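Local structure of ornithine carbamoyltransferase (Gloeobacter violaceus, 3GD5) at residues R13-S18 with E119-A124; R149-R154 with E266-H271; E284-E287 with I293-E296. The protein probably catalyses the reversible transfer of the carbamoyl group from carbamoyl phosphate to ornithine, making citrulline for arginine biosynthesis. All coordinates share one frame; numbering follows the deposited sequence.

Contact 1. Residues R13-S18 with E119-A124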
loop_
_atom_site.group_PDB
_atom_site.type_symbol
_atom_site.label_atom_id
_atom_site.label_comp_id
_atom_site.label_asym_id
_atom_site.label_seq_id
_atom_site.Cartn_x
_atom_site.Cartn_y
_atom_site.Cartn_z
ATOM N N ARG A 13 19.420 -38.995 3.372
ATOM C CA ARG A 13 18.032 -39.031 3.797
ATOM C C ARG A 13 17.263 -38.329 2.679
ATOM O O ARG A 13 17.866 -37.728 1.789
ATOM C CB ARG A 13 17.850 -38.255 5.088
ATOM C CG ARG A 13 18.599 -38.816 6.264
ATOM C CD ARG A 13 18.099 -38.156 7.526
ATOM N NE ARG A 13 18.945 -38.478 8.664
ATOM C CZ ARG A 13 18.759 -37.996 9.888
ATOM N NH1 ARG A 13 17.749 -37.168 10.136
ATOM N NH2 ARG A 13 19.596 -38.332 10.863
ATOM N N PRO A 14 15.927 -38.386 2.712
ATOM C CA PRO A 14 15.115 -37.740 1.675
ATOM C C PRO A 14 15.284 -36.223 1.589
ATOM O O PRO A 14 15.357 -35.664 0.496
ATOM C CB PRO A 14 13.690 -38.124 2.063
ATOM C CG PRO A 14 13.873 -39.447 2.748
ATOM C CD PRO A 14 15.085 -39.205 3.602
ATOM N N ASP A 15 15.360 -35.565 2.744
ATOM C CA ASP A 15 15.468 -34.111 2.799
ATOM C C ASP A 15 16.749 -33.553 3.422
ATOM O O ASP A 15 17.548 -34.281 4.007
ATOM C CB ASP A 15 14.281 -33.556 3.591
ATOM C CG ASP A 15 12.974 -34.239 3.237
ATOM O OD1 ASP A 15 12.550 -34.159 2.071
ATOM O OD2 ASP A 15 12.368 -34.863 4.131
ATOM N N LEU A 16 16.927 -32.243 3.273
ATOM C CA LEU A 16 18.049 -31.523 3.865
ATOM C C LEU A 16 17.417 -30.303 4.506
ATOM O O LEU A 16 17.436 -29.216 3.934
ATOM C CB LEU A 16 19.080 -31.073 2.820
ATOM C CG LEU A 16 20.158 -30.152 3.419
ATOM C CD1 LEU A 16 20.849 -30.858 4.586
ATOM C CD2 LEU A 16 21.172 -29.756 2.366
ATOM N N LEU A 17 16.837 -30.513 5.684
ATOM C CA LEU A 17 16.159 -29.475 6.457
ATOM C C LEU A 17 17.107 -28.812 7.436
ATOM O O LEU A 17 16.996 -27.619 7.720
ATOM C CB LEU A 17 15.011 -30.094 7.252
ATOM C CG LEU A 17 13.682 -30.320 6.539
ATOM C CD1 LEU A 17 13.927 -30.748 5.109
ATOM C CD2 LEU A 17 12.863 -31.340 7.307
ATOM N N SER A 18 18.027 -29.618 7.952
ATOM C CA SER A 18 19.018 -29.195 8.925
ATOM C C SER A 18 20.336 -29.816 8.516
ATOM O O SER A 18 20.357 -30.892 7.916
ATOM C CB SER A 18 18.614 -29.704 10.312
ATOM O OG SER A 18 19.721 -29.752 11.190
ATOM N N GLU A 119 6.546 -29.074 7.788
ATOM C CA GLU A 119 5.175 -29.308 7.330
ATOM C C GLU A 119 5.233 -29.693 5.850
ATOM O O GLU A 119 4.664 -30.704 5.427
ATOM C CB GLU A 119 4.348 -28.026 7.471
ATOM C CG GLU A 119 3.363 -27.985 8.619
ATOM C CD GLU A 119 2.121 -28.816 8.351
ATOM O OE1 GLU A 119 2.245 -30.053 8.249
ATOM O OE2 GLU A 119 1.020 -28.235 8.241
ATOM N N TYR A 120 5.923 -28.866 5.068
ATOM C CA TYR A 120 6.064 -29.111 3.642
ATOM C C TYR A 120 6.689 -30.465 3.350
ATOM O O TYR A 120 6.159 -31.242 2.564
ATOM C CB TYR A 120 6.925 -28.027 2.990
ATOM C CG TYR A 120 6.193 -26.751 2.673
ATOM C CD1 TYR A 120 6.109 -25.722 3.605
ATOM C CD2 TYR A 120 5.587 -26.569 1.429
ATOM C CE1 TYR A 120 5.440 -24.541 3.305
ATOM C CE2 TYR A 120 4.919 -25.399 1.121
ATOM C CZ TYR A 120 4.849 -24.388 2.061
ATOM O OH TYR A 120 4.195 -23.220 1.756
ATOM N N ALA A 121 7.830 -30.737 3.977
ATOM C CA ALA A 121 8.530 -31.997 3.759
ATOM C C ALA A 121 7.611 -33.166 4.073
ATOM O O ALA A 121 7.603 -34.180 3.376
ATOM C CB ALA A 121 9.778 -32.064 4.640
ATOM N N HIS A 122 6.827 -33.003 5.128
ATOM C CA HIS A 122 5.907 -34.033 5.571
ATOM C C HIS A 122 4.821 -34.375 4.544
ATOM O O HIS A 122 4.555 -35.549 4.279
ATOM C CB HIS A 122 5.264 -33.581 6.882
ATOM C CG HIS A 122 4.471 -34.645 7.567
ATOM N ND1 HIS A 122 3.414 -35.291 6.964
ATOM C CD2 HIS A 122 4.573 -35.170 8.812
ATOM C CE1 HIS A 122 2.898 -36.168 7.808
ATOM N NE2 HIS A 122 3.583 -36.113 8.936
ATOM N N TYR A 123 4.213 -33.349 3.955
ATOM C CA TYR A 123 3.130 -33.532 2.991
ATOM C C TYR A 123 3.482 -33.564 1.502
ATOM O O TYR A 123 2.760 -34.167 0.715
ATOM C CB TYR A 123 2.074 -32.448 3.218
ATOM C CG TYR A 123 1.239 -32.661 4.448
ATOM C CD1 TYR A 123 0.275 -33.660 4.484
ATOM C CD2 TYR A 123 1.414 -31.875 5.582
ATOM C CE1 TYR A 123 -0.499 -33.872 5.617
ATOM C CE2 TYR A 123 0.647 -32.078 6.723
ATOM C CZ TYR A 123 -0.308 -33.080 6.730
ATOM O OH TYR A 123 -1.082 -33.292 7.844
ATOM N N ALA A 124 4.577 -32.912 1.119
ATOM C CA ALA A 124 4.987 -32.848 -0.281
ATOM C C ALA A 124 5.204 -34.202 -0.950
ATOM O O ALA A 124 4.827 -34.395 -2.110
ATOM C CB ALA A 124 6.251 -31.998 -0.413
#
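Ala121 is the one residue of segment 119-124 that the loop 13-18 touches, and Asp15 and Leu17 both reach for its methyl. Just before it, Glu119 and Tyr120 send their side chains to other sides of the helix, where both rest on Val93, so this side of the helix packs against helix 93-100. Ala121 comes next, with its CB directed toward the loop. The carboxylate of Asp15 arrives alongside it, OD2 3.8 Å from Ala121 CB and Asp15 CG 4.1 Å from the same methyl. This is a van der Waals contact, because a methyl offers the oxygen no polar hydrogen. With CG beside its own backbone N (chi1 -42°), the Asp15 carboxylate lies between the backbone N-H of Val128, bound by OD1, and the helix, met by OD2. Leu17 meets the same methyl with a single branch, CD2, at 4.1 Å from Ala121 CB, a loose apolar touch; its side chain also rests on Leu117 and Glu118, one turn earlier in the helix.

The helix they lean on, 114-124, is the crossover of a beta-alpha-beta unit: it joins strand 106-110 to strand 128-130, neighbours in the parallel sheet of the carbamoyl-phosphate domain. Leu16 pairs through its backbone with Val128 and Asn130, so the loop runs along strand 128-130, the outermost within this chain, with Ala121 facing it from the helix.

Beyond Ala121, His122 turns its CB away from the loop, while Tyr123 lies on Arg94 and Ala97 of helix 93-100 and Ala124 touches Leu107 of strand 106-110.

Contact 2. Residues R149-R154 with E266-H271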
loop_
_atom_site.group_PDB
_atom_site.type_symbol
_atom_site.label_atom_id
_atom_site.label_comp_id
_atom_site.label_asym_id
_atom_site.label_seq_id
_atom_site.Cartn_x
_atom_site.Cartn_y
_atom_site.Cartn_z
ATOM N N ARG A 149 37.945 -25.779 2.328
ATOM C CA ARG A 149 38.677 -26.921 1.798
ATOM C C ARG A 149 39.545 -26.496 0.612
ATOM O O ARG A 149 40.721 -26.831 0.548
ATOM C CB ARG A 149 37.690 -28.019 1.381
ATOM C CG ARG A 149 38.204 -29.000 0.322
ATOM C CD ARG A 149 39.296 -29.936 0.821
ATOM N NE ARG A 149 38.805 -30.896 1.808
ATOM C CZ ARG A 149 39.449 -32.013 2.144
ATOM N NH1 ARG A 149 38.940 -32.835 3.058
ATOM N NH2 ARG A 149 40.599 -32.319 1.554
ATOM N N GLU A 150 38.968 -25.749 -0.321
ATOM C CA GLU A 150 39.716 -25.297 -1.490
ATOM C C GLU A 150 40.856 -24.352 -1.117
ATOM O O GLU A 150 41.791 -24.177 -1.897
ATOM C CB GLU A 150 38.788 -24.590 -2.487
ATOM C CG GLU A 150 37.639 -25.445 -3.004
ATOM C CD GLU A 150 36.754 -24.704 -4.004
ATOM O OE1 GLU A 150 36.360 -23.552 -3.713
ATOM O OE2 GLU A 150 36.449 -25.279 -5.076
ATOM N N ASN A 151 40.784 -23.741 0.063
ATOM C CA ASN A 151 41.832 -22.819 0.495
ATOM C C ASN A 151 42.955 -23.436 1.332
ATOM O O ASN A 151 44.097 -22.974 1.274
ATOM C CB ASN A 151 41.238 -21.642 1.278
ATOM C CG ASN A 151 40.684 -20.559 0.376
ATOM O OD1 ASN A 151 39.593 -20.695 -0.182
ATOM N ND2 ASN A 151 41.443 -19.479 0.216
ATOM N N PHE A 152 42.644 -24.464 2.114
ATOM C CA PHE A 152 43.659 -25.084 2.952
ATOM C C PHE A 152 43.920 -26.553 2.619
ATOM O O PHE A 152 44.765 -27.197 3.242
ATOM C CB PHE A 152 43.272 -24.959 4.427
ATOM C CG PHE A 152 43.161 -23.542 4.912
ATOM C CD1 PHE A 152 41.941 -22.871 4.875
ATOM C CD2 PHE A 152 44.273 -22.878 5.419
ATOM C CE1 PHE A 152 41.830 -21.563 5.338
ATOM C CE2 PHE A 152 44.175 -21.566 5.887
ATOM C CZ PHE A 152 42.951 -20.908 5.847
ATOM N N GLY A 153 43.194 -27.077 1.640
ATOM C CA GLY A 153 43.372 -28.464 1.251
ATOM C C GLY A 153 42.976 -29.447 2.339
ATOM O O GLY A 153 43.318 -30.625 2.272
ATOM N N ARG A 154 42.253 -28.961 3.342
ATOM C CA ARG A 154 41.809 -29.802 4.452
ATOM C C ARG A 154 40.738 -29.067 5.252
ATOM O O ARG A 154 40.530 -27.868 5.066
ATOM C CB ARG A 154 42.990 -30.130 5.374
ATOM C CG ARG A 154 43.654 -28.892 5.979
ATOM C CD ARG A 154 44.751 -29.253 6.969
ATOM N NE ARG A 154 45.455 -28.070 7.465
ATOM C CZ ARG A 154 46.218 -27.276 6.714
ATOM N NH1 ARG A 154 46.381 -27.535 5.424
ATOM N NH2 ARG A 154 46.818 -26.218 7.252
ATOM N N GLU A 266 47.745 -17.251 7.809
ATOM C CA GLU A 266 47.095 -17.603 6.550
ATOM C C GLU A 266 45.581 -17.515 6.721
ATOM O O GLU A 266 44.831 -18.178 6.010
ATOM C CB GLU A 266 47.476 -19.029 6.130
ATOM C CG GLU A 266 48.714 -19.585 6.826
ATOM C CD GLU A 266 48.474 -19.898 8.299
ATOM O OE1 GLU A 266 47.619 -20.768 8.592
ATOM O OE2 GLU A 266 49.136 -19.276 9.161
ATOM N N ALA A 267 45.138 -16.692 7.665
ATOM C CA ALA A 267 43.716 -16.540 7.933
ATOM C C ALA A 267 42.919 -16.012 6.747
ATOM O O ALA A 267 43.344 -15.097 6.033
ATOM C CB ALA A 267 43.503 -15.634 9.141
ATOM N N ILE A 268 41.745 -16.605 6.564
ATOM C CA ILE A 268 40.820 -16.247 5.500
ATOM C C ILE A 268 39.590 -15.597 6.136
ATOM O O ILE A 268 39.249 -15.898 7.284
ATOM C CB ILE A 268 40.421 -17.519 4.695
ATOM C CG1 ILE A 268 41.246 -17.588 3.409
ATOM C CG2 ILE A 268 38.937 -17.541 4.402
ATOM C CD1 ILE A 268 42.730 -17.671 3.645
ATOM N N VAL A 269 38.946 -14.691 5.400
ATOM C CA VAL A 269 37.749 -14.007 5.892
ATOM C C VAL A 269 36.525 -14.373 5.052
ATOM O O VAL A 269 36.519 -14.184 3.834
ATOM C CB VAL A 269 37.912 -12.467 5.863
ATOM C CG1 VAL A 269 36.621 -11.799 6.323
ATOM C CG2 VAL A 269 39.064 -12.046 6.764
ATOM N N LEU A 270 35.495 -14.902 5.708
ATOM C CA LEU A 270 34.264 -15.289 5.024
ATOM C C LEU A 270 33.070 -14.480 5.505
ATOM O O LEU A 270 32.987 -14.106 6.675
ATOM C CB LEU A 270 33.957 -16.781 5.236
ATOM C CG LEU A 270 34.924 -17.817 4.654
ATOM C CD1 LEU A 270 34.343 -19.215 4.809
ATOM C CD2 LEU A 270 35.177 -17.511 3.190
ATOM N N HIS A 271 32.152 -14.200 4.586
ATOM C CA HIS A 271 30.927 -13.471 4.906
ATOM C C HIS A 271 29.864 -14.024 3.962
ATOM O O HIS A 271 30.038 -14.003 2.750
ATOM C CB HIS A 271 31.120 -11.960 4.695
ATOM C CG HIS A 271 29.970 -11.131 5.181
ATOM N ND1 HIS A 271 30.136 -10.036 6.003
ATOM C CD2 HIS A 271 28.639 -11.224 4.940
ATOM C CE1 HIS A 271 28.958 -9.488 6.244
ATOM N NE2 HIS A 271 28.034 -10.188 5.611
#
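Asn151 and Ile268 bring the last turn of helix 138-152 up to the start of strand 268-271, their CA atoms 8.3 Å apart, and the CA atoms of Phe152 and Glu266 are 9.0 Å apart. The strand is the outermost within this chain of the five-stranded parallel sheet in the Rossmann-like ornithine-binding domain, so the helix end packs against the rim of that sheet. Directly afterwards Gly153 leaves the helix with a positive phi of 65°.

Phe152 and Ile268 carry most of the contact. The phenylalanine CG lies beside the backbone N, chi1 -62°, which sends the ring out to the strand with its far corner leading. Ile268 comes from the opposite direction, and its CD1 ends 3.9 Å from Phe152 CZ. The Asn151 side chain lies against Ile268 as well. The Glu266 side chain crosses that of Phe152 at about a right angle, touching through its CB, 4.2 Å from Phe152 CE2. An alanine in place of Phe152 is likely to leave a gap beside Ile268 CD1 and also to uncover Ile228 of the next strand, which the ring touches. At the ring's edge, near its plane, the backbone carbonyl oxygen Glu266 O approaches Phe152 CZ to 3.3 Å.

Contact 3. Residues E284-E287 with I293-E296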
loop_
_atom_site.group_PDB
_atom_site.type_symbol
_atom_site.label_atom_id
_atom_site.label_comp_id
_atom_site.label_asym_id
_atom_site.label_seq_id
_atom_site.Cartn_x
_atom_site.Cartn_y
_atom_site.Cartn_z
ATOM N N GLU A 284 37.845 -2.307 3.909
ATOM C CA GLU A 284 39.237 -2.719 3.781
ATOM C C GLU A 284 39.405 -4.233 3.798
ATOM O O GLU A 284 40.052 -4.808 2.919
ATOM C CB GLU A 284 40.057 -2.103 4.912
ATOM C CG GLU A 284 41.537 -2.436 4.881
ATOM C CD GLU A 284 42.287 -1.805 6.038
ATOM O OE1 GLU A 284 42.115 -2.268 7.186
ATOM O OE2 GLU A 284 43.041 -0.836 5.801
ATOM N N VAL A 285 38.824 -4.879 4.803
ATOM C CA VAL A 285 38.930 -6.328 4.918
ATOM C C VAL A 285 38.130 -7.014 3.817
ATOM O O VAL A 285 38.618 -7.937 3.161
ATOM C CB VAL A 285 38.431 -6.817 6.291
ATOM C CG1 VAL A 285 38.502 -8.333 6.366
ATOM C CG2 VAL A 285 39.276 -6.200 7.392
ATOM N N MET A 286 36.904 -6.555 3.606
ATOM C CA MET A 286 36.060 -7.150 2.576
ATOM C C MET A 286 36.744 -7.118 1.215
ATOM O O MET A 286 36.704 -8.093 0.466
ATOM C CB MET A 286 34.740 -6.396 2.482
ATOM C CG MET A 286 33.519 -7.283 2.564
ATOM S SD MET A 286 32.049 -6.345 2.272
ATOM C CE MET A 286 31.524 -7.098 0.709
ATOM N N GLU A 287 37.361 -5.984 0.898
ATOM C CA GLU A 287 38.046 -5.800 -0.377
ATOM C C GLU A 287 39.512 -6.227 -0.309
ATOM O O GLU A 287 40.205 -6.246 -1.326
ATOM C CB GLU A 287 37.977 -4.326 -0.795
ATOM C CG GLU A 287 36.570 -3.745 -0.940
ATOM C CD GLU A 287 35.762 -4.428 -2.030
ATOM O OE1 GLU A 287 36.366 -5.114 -2.879
ATOM O OE2 GLU A 287 34.523 -4.266 -2.044
ATOM N N ILE A 293 35.160 -14.031 0.161
ATOM C CA ILE A 293 33.725 -13.794 0.017
ATOM C C ILE A 293 33.129 -14.076 -1.365
ATOM O O ILE A 293 32.074 -14.713 -1.466
ATOM C CB ILE A 293 33.398 -12.347 0.424
ATOM C CG1 ILE A 293 33.641 -12.184 1.925
ATOM C CG2 ILE A 293 31.956 -12.000 0.073
ATOM C CD1 ILE A 293 33.542 -10.754 2.397
ATOM N N TRP A 294 33.795 -13.609 -2.421
ATOM C CA TRP A 294 33.305 -13.809 -3.781
ATOM C C TRP A 294 33.402 -15.282 -4.183
ATOM O O TRP A 294 32.482 -15.810 -4.818
ATOM C CB TRP A 294 34.063 -12.899 -4.766
ATOM C CG TRP A 294 34.043 -11.438 -4.328
ATOM C CD1 TRP A 294 35.116 -10.602 -4.233
ATOM C CD2 TRP A 294 32.911 -10.688 -3.840
ATOM N NE1 TRP A 294 34.733 -9.389 -3.707
ATOM C CE2 TRP A 294 33.387 -9.414 -3.459
ATOM C CE3 TRP A 294 31.547 -10.973 -3.684
ATOM C CZ2 TRP A 294 32.550 -8.421 -2.927
ATOM C CZ3 TRP A 294 30.711 -9.986 -3.154
ATOM C CH2 TRP A 294 31.221 -8.724 -2.782
ATOM N N ASP A 295 34.492 -15.953 -3.806
ATOM C CA ASP A 295 34.628 -17.382 -4.112
ATOM C C ASP A 295 33.573 -18.145 -3.303
ATOM O O ASP A 295 32.945 -19.089 -3.785
ATOM C CB ASP A 295 36.027 -17.904 -3.735
ATOM C CG ASP A 295 37.136 -17.309 -4.596
ATOM O OD1 ASP A 295 36.885 -16.992 -5.776
ATOM O OD2 ASP A 295 38.271 -17.177 -4.100
ATOM N N GLU A 296 33.383 -17.718 -2.063
ATOM C CA GLU A 296 32.408 -18.329 -1.170
ATOM C C GLU A 296 30.998 -18.222 -1.755
ATOM O O GLU A 296 30.207 -19.154 -1.656
ATOM C CB GLU A 296 32.476 -17.632 0.188
ATOM C CG GLU A 296 31.423 -18.051 1.193
ATOM C CD GLU A 296 31.394 -17.124 2.397
ATOM O OE1 GLU A 296 30.657 -17.418 3.360
ATOM O OE2 GLU A 296 32.107 -16.096 2.376
#
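Met286 brings its terminal methyl to the far end of the Trp294 indole, CE lying 3.9 Å from Trp294 CH2 and 4.0 Å from Trp294 CZ2. The methyl comes in obliquely on the benzo half of the ring system. One face of the indole is taken by the residue just before it: Ile293 CG2 stands 3.9 Å above the plane, offset toward the rim. The indole is therefore touched by a branch from its own helix and by a methyl from the other.

The second half of the contact is tighter. Ile293 points its CB toward helix 283-287, and its CD1 reaches 3.5 Å from Met286 CG, closer than carbons usually sit. Ile293 and Met286 cross at about a right angle, with the tip of Ile293, CD1, against CG in the middle of the methionine chain. Further along, the methionine bends at its last torsion, chi3 114°, and this carries CE over to the tryptophan. Its first torsion, chi1 -128°, is well off a staggered value, in keeping with a side chain fitted between two neighbours. All the touching groups are hydrocarbon, and the backbones approach to 7.5 Å between Met286 CA and Ile293 CA.

Asp95 of the second subunit packs on both Met286 and Trp294. Glu287 and Asp295 flank this patch with salt bridges to Arg98 and Arg102 of that same subunit.

Two consecutive helices joined by a short loop, the second the long C-terminal helix 293-312 that runs on to the other domain, pack at a subunit interface of the hexamer. They lie beside the probable carbamoyl-phosphate site: the Ile293 side chain is about 4 Å from that of Leu273, and the Trp294 side chain about 6 Å from that of Arg61, both assigned to that site from related enzymes.

Overall arrangement
The three contacts follow one another along the chain. Contact 1 belongs to the carbamoyl-phosphate domain, on the far side of the chain's centre from the other two, its centre about 31 Å from that of contact 2 and 33 Å from that of contact 3. Contacts 2 and 3 adjoin, with centres about 12 Å apart: contact 2 includes strand 268-271, and the helices of contact 3 pack against that strand. They meet where His271 N lies 2.9 Å from Glu296 OE2, a probable hydrogen bond, and where Val269 packs on Val285. Helix 293-312, which starts in contact 3, runs back to cover Leu16 of contact 1, so the C-terminal helix ties the two domains together.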